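Local coordinates for protein alpha-rhamnosidase (Dictyoglomus thermophilum, PDB 6I60) that probably hydrolyses terminal non-reducing alpha-L-rhamnose residues from alpha-L-rhamnosides, as an alpha-L-rhamnosidase, at residues E203-G208 and K312-P317; N207-G212 and S235-D240. All blocks are in the same frame, centred on the assembly; numbering follows the deposited sequence.

Interaction 1: E203-G208 and K312-P317; sequences ELYING and KGWNLP
Asn-315 lays its side-chain amide against the root of the Tyr-205 ring, with ND2 3.3 Å from Tyr-205 CG and equally near Tyr-205 CB. Amide and ring planes stand 50° apart, so the approach is oblique. With CG held between its own backbone N and carbonyl carbon (chi1 50°), Asn-315 reaches across to the strand, while its CB sits over the centre of the neighbouring Trp-314 ring. Tyr-205 ends strand 201-206 together with Ile-206, and Asn-207 and Gly-208, both at positive phi, then form the type I' turn of a tight beta hairpin leading into strand 209-210. The loop 312-317 passes beside this turn. Buried Asn-315 fills the inner part of the contact, its OD1 3.7 Å from Gly-208 CA. The turn has a second close contact, where the prolyl ring crosses the Asn-207 side chain at about a right angle, Pro-317 CG lying 3.3 Å from Asn-207 OD1; ND2 of that amide donates to Asn-237 O. Contact is sparser at two partly exposed residues. The Trp-314 and Tyr-205 side chains cross at about a right angle, Trp-314 CZ2 lying 4.0 Å from Tyr-205 CD2. Leu-316 CG comes within 4.0 Å of Gly-208 CA, and a CB on this glycine would press on Leu-316 CD2. At the other end, Tyr-205 OH bonds weakly to Glu-203 OE1, 3.4 Å away.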
ATOM      1  N   GLU A 203      13.539 -12.294  14.194  1.00 48.73           N
ATOM      2  CA  GLU A 203      14.791 -11.927  13.551  1.00 54.26           C
ATOM      3  C   GLU A 203      15.642 -13.181  13.442  1.00 61.80           C
ATOM      4  O   GLU A 203      15.841 -13.884  14.437  1.00 66.47           O
ATOM      5  CB  GLU A 203      15.531 -10.835  14.333  1.00 64.64           C
ATOM      6  CG  GLU A 203      15.283  -9.429  13.808  1.00 74.46           C
ATOM      7  CD  GLU A 203      16.216  -8.395  14.417  1.00 73.33           C
ATOM      8  OE1 GLU A 203      16.745  -8.643  15.521  1.00 68.95           O
ATOM      9  OE2 GLU A 203      16.419  -7.334  13.788  1.00 76.14           O
ATOM     10  N   LEU A 204      16.131 -13.468  12.239  1.00 64.18           N
ATOM     11  CA  LEU A 204      16.840 -14.708  11.958  1.00 60.83           C
ATOM     12  C   LEU A 204      18.341 -14.466  11.859  1.00 59.14           C
ATOM     13  O   LEU A 204      18.787 -13.490  11.249  1.00 55.56           O
ATOM     14  CB  LEU A 204      16.329 -15.338  10.662  1.00 59.90           C
ATOM     15  CG  LEU A 204      17.079 -16.573  10.166  1.00 60.18           C
ATOM     16  CD1 LEU A 204      16.816 -17.760  11.078  1.00 57.99           C
ATOM     17  CD2 LEU A 204      16.679 -16.887   8.739  1.00 59.15           C
ATOM     18  N   TYR A 205      19.115 -15.369  12.459  1.00 64.11           N
ATOM     19  CA  TYR A 205      20.569 -15.322  12.419  1.00 64.39           C
ATOM     20  C   TYR A 205      21.109 -16.704  12.083  1.00 68.47           C
ATOM     21  O   TYR A 205      20.571 -17.717  12.539  1.00 70.03           O
ATOM     22  CB  TYR A 205      21.155 -14.847  13.755  1.00 59.85           C
ATOM     23  CG  TYR A 205      20.855 -13.403  14.077  1.00 64.66           C
ATOM     24  CD1 TYR A 205      21.690 -12.385  13.635  1.00 60.44           C
ATOM     25  CD2 TYR A 205      19.739 -13.056  14.826  1.00 58.76           C
ATOM     26  CE1 TYR A 205      21.420 -11.062  13.926  1.00 53.70           C
ATOM     27  CE2 TYR A 205      19.462 -11.736  15.123  1.00 63.32           C
ATOM     28  CZ  TYR A 205      20.306 -10.743  14.671  1.00 55.68           C
ATOM     29  OH  TYR A 205      20.034  -9.426  14.964  1.00 58.89           O
ATOM     30  N   ILE A 206      22.173 -16.740  11.282  1.00 68.00           N
ATOM     31  CA  ILE A 206      22.845 -17.984  10.922  1.00 69.17           C
ATOM     32  C   ILE A 206      24.344 -17.753  11.031  1.00 71.75           C
ATOM     33  O   ILE A 206      24.901 -16.928  10.297  1.00 74.24           O
ATOM     34  CB  ILE A 206      22.477 -18.467   9.508  1.00 64.44           C
ATOM     35  CG1 ILE A 206      21.077 -19.081   9.506  1.00 64.26           C
ATOM     36  CG2 ILE A 206      23.501 -19.474   9.004  1.00 61.45           C
ATOM     37  CD1 ILE A 206      20.752 -19.867   8.258  1.00 65.99           C
ATOM     38  N   ASN A 207      24.995 -18.470  11.949  1.00 63.84           N
ATOM     39  CA  ASN A 207      26.437 -18.364  12.172  1.00 65.91           C
ATOM     40  C   ASN A 207      26.859 -16.937  12.517  1.00 70.42           C
ATOM     41  O   ASN A 207      27.982 -16.521  12.221  1.00 61.03           O
ATOM     42  CB  ASN A 207      27.226 -18.881  10.965  1.00 71.94           C
ATOM     43  CG  ASN A 207      27.073 -20.377  10.767  1.00 70.52           C
ATOM     44  OD1 ASN A 207      27.113 -21.149  11.725  1.00 73.71           O
ATOM     45  ND2 ASN A 207      26.899 -20.794   9.518  1.00 67.15           N
ATOM     46  N   GLY A 208      25.958 -16.173  13.137  1.00 68.87           N
ATOM     47  CA  GLY A 208      26.266 -14.856  13.644  1.00 65.89           C
ATOM     48  C   GLY A 208      25.780 -13.705  12.786  1.00 67.94           C
ATOM     49  O   GLY A 208      25.708 -12.574  13.280  1.00 70.53           O
ATOM     50  N   LYS A 312      26.551 -12.854  25.100  1.00 70.81           N
ATOM     51  CA  LYS A 312      27.540 -12.623  24.055  1.00 74.29           C
ATOM     52  C   LYS A 312      27.851 -13.923  23.329  1.00 68.39           C
ATOM     53  O   LYS A 312      28.149 -14.942  23.957  1.00 76.46           O
ATOM     54  CB  LYS A 312      28.816 -12.034  24.652  1.00 79.27           C
ATOM     55  CG  LYS A 312      28.580 -10.904  25.640  1.00 81.49           C
ATOM     56  CD  LYS A 312      29.707  -9.887  25.592  1.00 78.85           C
ATOM     57  CE  LYS A 312      30.706 -10.120  26.716  1.00 79.93           C
ATOM     58  NZ  LYS A 312      30.199  -9.626  28.028  1.00 74.16           N
ATOM     59  N   GLY A 313      27.776 -13.888  22.002  1.00 69.22           N
ATOM     60  CA  GLY A 313      28.133 -15.050  21.214  1.00 68.36           C
ATOM     61  C   GLY A 313      27.093 -16.146  21.162  1.00 73.05           C
ATOM     62  O   GLY A 313      27.450 -17.322  21.048  1.00 77.98           O
ATOM     63  N   TRP A 314      25.808 -15.795  21.215  1.00 65.02           N
ATOM     64  CA  TRP A 314      24.764 -16.803  21.346  1.00 65.86           C
ATOM     65  C   TRP A 314      24.406 -17.487  20.032  1.00 71.46           C
ATOM     66  O   TRP A 314      23.833 -18.581  20.063  1.00 70.91           O
ATOM     67  CB  TRP A 314      23.507 -16.172  21.949  1.00 76.28           C
ATOM     68  CG  TRP A 314      22.791 -15.252  21.010  1.00 80.41           C
ATOM     69  CD1 TRP A 314      23.112 -13.956  20.728  1.00 73.42           C
ATOM     70  CD2 TRP A 314      21.629 -15.558  20.229  1.00 75.32           C
ATOM     71  NE1 TRP A 314      22.222 -13.436  19.819  1.00 72.37           N
ATOM     72  CE2 TRP A 314      21.302 -14.400  19.496  1.00 76.35           C
ATOM     73  CE3 TRP A 314      20.837 -16.700  20.076  1.00 69.12           C
ATOM     74  CZ2 TRP A 314      20.216 -14.349  18.625  1.00 79.04           C
ATOM     75  CZ3 TRP A 314      19.759 -16.648  19.211  1.00 73.52           C
ATOM     76  CH2 TRP A 314      19.458 -15.480  18.497  1.00 78.76           C
ATOM     77  N   ASN A 315      24.720 -16.884  18.886  1.00 75.98           N
ATOM     78  CA  ASN A 315      24.286 -17.451  17.613  1.00 75.56           C
ATOM     79  C   ASN A 315      25.460 -17.774  16.695  1.00 72.59           C
ATOM     80  O   ASN A 315      25.439 -17.424  15.511  1.00 74.39           O
ATOM     81  CB  ASN A 315      23.318 -16.493  16.909  1.00 75.61           C
ATOM     82  CG  ASN A 315      23.847 -15.070  16.843  1.00 76.08           C
ATOM     83  OD1 ASN A 315      25.015 -14.813  17.135  1.00 78.50           O
ATOM     84  ND2 ASN A 315      22.985 -14.137  16.454  1.00 75.57           N
ATOM     85  N   LEU A 316      26.480 -18.442  17.224  1.00 74.23           N
ATOM     86  CA  LEU A 316      27.676 -18.789  16.470  1.00 75.17           C
ATOM     87  C   LEU A 316      28.060 -20.236  16.770  1.00 78.04           C
ATOM     88  O   LEU A 316      27.748 -20.745  17.850  1.00 68.03           O
ATOM     89  CB  LEU A 316      28.849 -17.849  16.793  1.00 67.79           C
ATOM     90  CG  LEU A 316      28.530 -16.364  16.618  1.00 73.19           C
ATOM     91  CD1 LEU A 316      28.092 -15.792  17.927  1.00 77.66           C
ATOM     92  CD2 LEU A 316      29.707 -15.580  16.063  1.00 67.35           C
ATOM     93  N   PRO A 317      28.732 -20.916  15.814  1.00 81.45           N
ATOM     94  CA  PRO A 317      28.935 -22.373  15.927  1.00 80.85           C
ATOM     95  C   PRO A 317      29.454 -22.853  17.273  1.00 80.94           C
ATOM     96  O   PRO A 317      28.745 -23.558  17.999  1.00 81.44           O
ATOM     97  CB  PRO A 317      29.954 -22.659  14.818  1.00 79.59           C
ATOM     98  CG  PRO A 317      29.687 -21.618  13.794  1.00 78.53           C
ATOM     99  CD  PRO A 317      29.264 -20.383  14.546  1.00 68.33           C
TER

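Interaction 2: N207-G212 and S235-D240; sequences NGERIG and SKNIRD
Asn-207 ND2 is held by two successive backbone carbonyls of the loop 235-240. The stronger bond runs to Asn-237 O at 2.8 Å, with an N-H...O angle of 141°; the donor lies in the carbonyl plane, and the acceptor falls close to the plane of the Asn-207 amide. A weak second bond joins ND2 to Ile-238 O at 3.4 Å, and Arg-239 CB packs 3.8 Å from the same nitrogen. With OD1 accepting from Ala-244 N, both ends of this buried amide are used and its rotation is fixed. An alanine at Asn-207 is likely to leave the carbonyls of Asn-237 and Ile-238 without this donor and the loop less firmly tied to the turn. Beside this grip, the two ends of the Asn-237 amide meet different neighbours. Its ND2 is 3.3 Å from Glu-209 OE2, the carboxylate and amide planes turned 70° apart, whereas its OD1 lies 3.7 Å from the methyl Ile-211 CD1. Ile-211 sends CG1 anti to its carbonyl carbon (chi1 -65°), which brings CD1 alongside Asn-237. Glu-209 and Arg-239 form the exposed margin. The loop runs from strand 226-233 in one sheet to strand 242-250 in the other, and Asn-207 ties the hairpin turn to this inter-sheet connection of the beta sandwich.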
ATOM      1  N   ASN A 207      24.995 -18.470  11.949  1.00 63.84           N
ATOM      2  CA  ASN A 207      26.437 -18.364  12.172  1.00 65.91           C
ATOM      3  C   ASN A 207      26.859 -16.937  12.517  1.00 70.42           C
ATOM      4  O   ASN A 207      27.982 -16.521  12.221  1.00 61.03           O
ATOM      5  CB  ASN A 207      27.226 -18.881  10.965  1.00 71.94           C
ATOM      6  CG  ASN A 207      27.073 -20.377  10.767  1.00 70.52           C
ATOM      7  OD1 ASN A 207      27.113 -21.149  11.725  1.00 73.71           O
ATOM      8  ND2 ASN A 207      26.899 -20.794   9.518  1.00 67.15           N
ATOM      9  N   GLY A 208      25.958 -16.173  13.137  1.00 68.87           N
ATOM     10  CA  GLY A 208      26.266 -14.856  13.644  1.00 65.89           C
ATOM     11  C   GLY A 208      25.780 -13.705  12.786  1.00 67.94           C
ATOM     12  O   GLY A 208      25.708 -12.574  13.280  1.00 70.53           O
ATOM     13  N   GLU A 209      25.442 -13.958  11.527  1.00 63.91           N
ATOM     14  CA  GLU A 209      25.053 -12.902  10.602  1.00 66.24           C
ATOM     15  C   GLU A 209      23.536 -12.825  10.484  1.00 69.65           C
ATOM     16  O   GLU A 209      22.853 -13.852  10.441  1.00 65.59           O
ATOM     17  CB  GLU A 209      25.670 -13.134   9.222  1.00 68.08           C
ATOM     18  CG  GLU A 209      27.182 -13.283   9.235  1.00 66.12           C
ATOM     19  CD  GLU A 209      27.662 -14.391   8.322  1.00 68.73           C
ATOM     20  OE1 GLU A 209      28.608 -14.154   7.542  1.00 76.51           O
ATOM     21  OE2 GLU A 209      27.091 -15.500   8.382  1.00 77.00           O
ATOM     22  N   ARG A 210      23.017 -11.600  10.439  1.00 71.27           N
ATOM     23  CA  ARG A 210      21.599 -11.395  10.185  1.00 59.12           C
ATOM     24  C   ARG A 210      21.270 -11.777   8.748  1.00 61.21           C
ATOM     25  O   ARG A 210      22.069 -11.560   7.833  1.00 61.44           O
ATOM     26  CB  ARG A 210      21.213  -9.942  10.452  1.00 58.88           C
ATOM     27  CG  ARG A 210      19.762  -9.741  10.858  1.00 59.27           C
ATOM     28  CD  ARG A 210      19.315  -8.323  10.547  1.00 61.77           C
ATOM     29  NE  ARG A 210      18.060  -7.966  11.202  1.00 70.90           N
ATOM     30  CZ  ARG A 210      16.890  -7.868  10.574  1.00 74.75           C
ATOM     31  NH1 ARG A 210      15.800  -7.528  11.248  1.00 65.79           N
ATOM     32  NH2 ARG A 210      16.810  -8.110   9.271  1.00 62.63           N
ATOM     33  N   ILE A 211      20.085 -12.347   8.551  1.00 62.98           N
ATOM     34  CA  ILE A 211      19.746 -12.973   7.278  1.00 70.83           C
ATOM     35  C   ILE A 211      18.900 -12.041   6.419  1.00 72.22           C
ATOM     36  O   ILE A 211      19.253 -11.740   5.272  1.00 70.77           O
ATOM     37  CB  ILE A 211      19.024 -14.313   7.506  1.00 66.19           C
ATOM     38  CG1 ILE A 211      19.965 -15.318   8.182  1.00 63.91           C
ATOM     39  CG2 ILE A 211      18.491 -14.865   6.194  1.00 61.83           C
ATOM     40  CD1 ILE A 211      21.240 -15.585   7.409  1.00 64.05           C
ATOM     41  N   GLY A 212      17.778 -11.580   6.964  1.00 67.94           N
ATOM     42  CA  GLY A 212      16.813 -10.860   6.159  1.00 73.94           C
ATOM     43  C   GLY A 212      17.208  -9.418   5.900  1.00 74.37           C
ATOM     44  O   GLY A 212      17.873  -8.768   6.704  1.00 82.25           O
ATOM     45  N   SER A 235      22.354 -19.813   1.319  1.00 69.05           N
ATOM     46  CA  SER A 235      23.380 -20.666   0.730  1.00 65.69           C
ATOM     47  C   SER A 235      24.771 -20.237   1.179  1.00 74.21           C
ATOM     48  O   SER A 235      25.492 -20.998   1.835  1.00 79.23           O
ATOM     49  CB  SER A 235      23.270 -20.640  -0.794  1.00 67.60           C
ATOM     50  OG  SER A 235      22.044 -21.203  -1.223  1.00 66.56           O
ATOM     51  N   LYS A 236      25.158 -19.003   0.858  1.00 77.80           N
ATOM     52  CA  LYS A 236      26.492 -18.519   1.196  1.00 74.89           C
ATOM     53  C   LYS A 236      26.573 -18.109   2.661  1.00 72.52           C
ATOM     54  O   LYS A 236      27.229 -17.119   3.000  1.00 71.94           O
ATOM     55  CB  LYS A 236      26.880 -17.342   0.295  1.00 80.33           C
ATOM     56  CG  LYS A 236      27.064 -17.704  -1.175  1.00 85.65           C
ATOM     57  CD  LYS A 236      27.745 -19.054  -1.344  1.00 84.38           C
ATOM     58  CE  LYS A 236      28.934 -18.957  -2.288  1.00 79.72           C
ATOM     59  NZ  LYS A 236      30.070 -19.806  -1.835  1.00 70.57           N
ATOM     60  N   ASN A 237      25.905 -18.865   3.533  1.00 75.78           N
ATOM     61  CA  ASN A 237      25.970 -18.625   4.969  1.00 72.91           C
ATOM     62  C   ASN A 237      26.182 -19.913   5.756  1.00 70.80           C
ATOM     63  O   ASN A 237      26.112 -19.881   6.991  1.00 74.93           O
ATOM     64  CB  ASN A 237      24.690 -17.937   5.466  1.00 73.88           C
ATOM     65  CG  ASN A 237      24.651 -16.459   5.134  1.00 74.14           C
ATOM     66  OD1 ASN A 237      23.649 -15.953   4.631  1.00 68.29           O
ATOM     67  ND2 ASN A 237      25.740 -15.756   5.427  1.00 80.33           N
ATOM     68  N   ILE A 238      26.453 -21.033   5.088  1.00 71.71           N
ATOM     69  CA  ILE A 238      26.377 -22.340   5.733  1.00 75.66           C
ATOM     70  C   ILE A 238      27.666 -22.724   6.462  1.00 78.86           C
ATOM     71  O   ILE A 238      27.606 -23.425   7.478  1.00 85.35           O
ATOM     72  CB  ILE A 238      25.982 -23.395   4.682  1.00 73.10           C
ATOM     73  CG1 ILE A 238      24.485 -23.302   4.383  1.00 79.16           C
ATOM     74  CG2 ILE A 238      26.336 -24.808   5.134  1.00 70.69           C
ATOM     75  CD1 ILE A 238      23.616 -23.202   5.623  1.00 68.32           C
ATOM     76  N   ARG A 239      28.828 -22.274   5.978  1.00 75.58           N
ATOM     77  CA  ARG A 239      30.119 -22.610   6.577  1.00 77.43           C
ATOM     78  C   ARG A 239      30.390 -24.108   6.463  1.00 81.40           C
ATOM     79  O   ARG A 239      29.644 -24.830   5.794  1.00 80.95           O
ATOM     80  CB  ARG A 239      30.179 -22.156   8.043  1.00 74.65           C
ATOM     81  CG  ARG A 239      31.552 -21.733   8.537  1.00 79.44           C
ATOM     82  CD  ARG A 239      31.543 -21.534  10.046  1.00 76.36           C
ATOM     83  NE  ARG A 239      32.728 -20.821  10.516  1.00 84.05           N
ATOM     84  CZ  ARG A 239      32.925 -19.513  10.377  1.00 89.53           C
ATOM     85  NH1 ARG A 239      32.011 -18.759   9.778  1.00 87.24           N
ATOM     86  NH2 ARG A 239      34.037 -18.957  10.837  1.00 83.35           N
ATOM     87  N   ASP A 240      31.454 -24.586   7.106  1.00 85.69           N
ATOM     88  CA  ASP A 240      31.831 -25.988   6.980  1.00 85.20           C
ATOM     89  C   ASP A 240      31.376 -26.809   8.180  1.00 82.61           C
ATOM     90  O   ASP A 240      30.290 -27.396   8.155  1.00 87.57           O
ATOM     91  CB  ASP A 240      33.344 -26.124   6.798  1.00 86.84           C
ATOM     92  CG  ASP A 240      33.742 -27.476   6.238  1.00 87.59           C
ATOM     93  OD1 ASP A 240      32.940 -28.073   5.489  1.00 81.02           O
ATOM     94  OD2 ASP A 240      34.856 -27.944   6.548  1.00 95.56           O
TER

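How the interactions relate
Interactions 1 and 2 have centres 9 Å apart and share Asn-207 and Gly-208, the turn joining neighbouring strands 201-206 and 209-210. Along the chain the hairpin comes first, then loop 235-240 ahead of strand 242-250, and last loop 312-317, between strands 302-306 and 325-329. Strand 201-206 also pairs with strand 242-250. The shared turn is thus touched by two loops, one 23 residues on and the other about 100. The hairpin itself is tied by a salt bridge of Glu-203 OE2 with Arg-210 NH1, and Ile-206 packs on Asn-237. All four segments belong to the alpha-L-rhamnosidase N-terminal domain, where both contacts join loops to the sandwich.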